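Local coordinates for protein putative aminomethyltransferase (Leptospirillum rubarum, PDB 3TTG) that is a putative aminomethyltransferase that probably binds folate and may transfer one-carbon units, at residues A[56-59]-A[60-64]. Sequence-based numbering, arbitrary orientation.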
loop_
_atom_site.group_PDB
_atom_site.type_symbol
_atom_site.label_atom_id
_atom_site.label_comp_id
_atom_site.label_asym_id
_atom_site.label_seq_id
_atom_site.Cartn_x
_atom_site.Cartn_y
_atom_site.Cartn_z
ATOM N N LYS A 56 21.643 -1.089 -10.616
ATOM C CA LYS A 56 20.761 0.032 -10.961
ATOM C C LYS A 56 20.102 -0.182 -12.311
ATOM O O LYS A 56 18.907 -0.073 -12.435
ATOM C CB LYS A 56 21.571 1.357 -10.938
ATOM C CG LYS A 56 22.009 1.785 -9.523
ATOM C CD LYS A 56 21.181 2.971 -8.948
ATOM C CE LYS A 56 21.822 3.617 -7.727
ATOM N NZ LYS A 56 21.136 3.237 -6.451
ATOM N N ASN A 57 20.887 -0.439 -13.321
ATOM C CA ASN A 57 20.380 -0.710 -14.660
ATOM C C ASN A 57 19.458 -1.954 -14.661
ATOM O O ASN A 57 18.447 -2.009 -15.376
ATOM C CB ASN A 57 21.580 -0.899 -15.608
ATOM C CG ASN A 57 22.281 0.413 -15.954
ATOM O OD1 ASN A 57 21.841 1.507 -15.578
ATOM N ND2 ASN A 57 23.399 0.344 -16.681
ATOM N N PHE A 58 19.880 -2.974 -13.920
ATOM C CA PHE A 58 19.133 -4.205 -13.781
ATOM C C PHE A 58 17.695 -3.882 -13.247
ATOM O O PHE A 58 16.712 -4.203 -13.894
ATOM C CB PHE A 58 19.896 -5.166 -12.863
ATOM C CG PHE A 58 19.107 -6.327 -12.339
ATOM C CD1 PHE A 58 18.502 -7.225 -13.211
ATOM C CD2 PHE A 58 18.840 -6.443 -10.986
ATOM C CE1 PHE A 58 17.659 -8.229 -12.726
ATOM C CE2 PHE A 58 18.034 -7.480 -10.495
ATOM C CZ PHE A 58 17.439 -8.355 -11.371
ATOM N N LEU A 59 17.594 -3.220 -12.123
ATOM C CA LEU A 59 16.297 -2.901 -11.544
ATOM C C LEU A 59 15.522 -1.873 -12.326
ATOM O O LEU A 59 14.308 -1.999 -12.442
ATOM C CB LEU A 59 16.447 -2.472 -10.085
ATOM C CG LEU A 59 16.873 -3.603 -9.124
ATOM C CD1 LEU A 59 16.988 -3.067 -7.698
ATOM C CD2 LEU A 59 15.886 -4.740 -9.141
ATOM N N GLN A 60 16.199 -0.916 -12.935
ATOM C CA GLN A 60 15.534 0.118 -13.752
ATOM C C GLN A 60 14.778 -0.473 -14.946
ATOM O O GLN A 60 13.761 0.089 -15.362
ATOM C CB GLN A 60 16.605 1.100 -14.273
ATOM C CG GLN A 60 16.107 2.296 -15.063
ATOM C CD GLN A 60 15.505 3.376 -14.181
ATOM O OE1 GLN A 60 14.946 3.141 -13.104
ATOM N NE2 GLN A 60 15.536 4.594 -14.677
ATOM N N GLY A 61 15.265 -1.598 -15.493
ATOM C CA GLY A 61 14.632 -2.244 -16.629
ATOM C C GLY A 61 13.448 -3.114 -16.233
ATOM O O GLY A 61 12.680 -3.548 -17.094
ATOM N N ILE A 62 13.203 -3.301 -14.949
ATOM C CA ILE A 62 12.064 -4.159 -14.560
ATOM C C ILE A 62 11.031 -3.463 -13.660
ATOM O O ILE A 62 9.886 -3.889 -13.662
ATOM C CB ILE A 62 12.513 -5.487 -13.948
ATOM C CG1 ILE A 62 13.290 -5.300 -12.733
ATOM C CG2 ILE A 62 13.329 -6.318 -14.970
ATOM C CD1 ILE A 62 13.877 -6.622 -12.147
ATOM N N ALA A 63 11.431 -2.438 -12.911
ATOM C CA ALA A 63 10.572 -1.609 -12.078
ATOM C C ALA A 63 9.906 -0.553 -12.974
ATOM O O ALA A 63 10.547 -0.017 -13.893
ATOM C CB ALA A 63 11.397 -0.917 -10.992
ATOM N N SER A 64 8.679 -0.183 -12.646
ATOM C CA SER A 64 7.986 0.889 -13.379
ATOM C C SER A 64 8.423 2.297 -12.919
ATOM O O SER A 64 8.204 3.283 -13.617
ATOM C CB SER A 64 6.478 0.758 -13.257
ATOM O OG SER A 64 6.062 0.870 -11.916
#
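The Phe58 ring meets Ile62 four residues on: CD1 of the isoleucine reaches the far end of the ring at CZ, 4.0 Å away, and crosses it at a slant. The same methyl touches Leu59 CD2 at 4.1 Å, so one carbon meets both the Phe58 and the Leu59 side chains. Ile62 gets there with CG1 set between its own backbone N and carbonyl carbon (chi1 61°) and an extended second torsion, which carries CD1 back towards the helix. Leu116 of helix 109-118 packs against both Leu59 and Ile62, while Phe80 of strand 75-81 adjoins Ile62, making this the apolar face of the helix end.

Here helix 55-60 of the folate-binding domain runs into the loop before strand 75-81. Gln60 N still gives a regular helical bond to Lys56 O at 2.9 Å; Gly61 N reaches Asn57 O at a longer 3.2 Å and only weakly Phe58 O. Leu59 O then takes two donors: Ala63 N (i+4), 2.9 Å away and nearly in line with the carbonyl, and Ile62 N (i+3) at 3.0 Å, well above the carbonyl plane. The Gln60 side chain leaves this apolar group, its amide bonding through OE1 to Ile67 N and through NE2 to Asp66 OD1. Trimming Ile62 to an alanine would strip off both branches beyond CB and would probably open a gap beside Phe58 and Leu59, setting the phenyl ring freer to turn.

Lys257 NZ bonds to the carbonyls of both Gln60 and Ala63. The chemistry is thus divided: backbone bonds, two of them on one carbonyl, shape the helix exit, apolar side chains pack it onto strand 75-81 and helix 109-118, and Lys257 and the Gln60 amide fasten it by polar bonds.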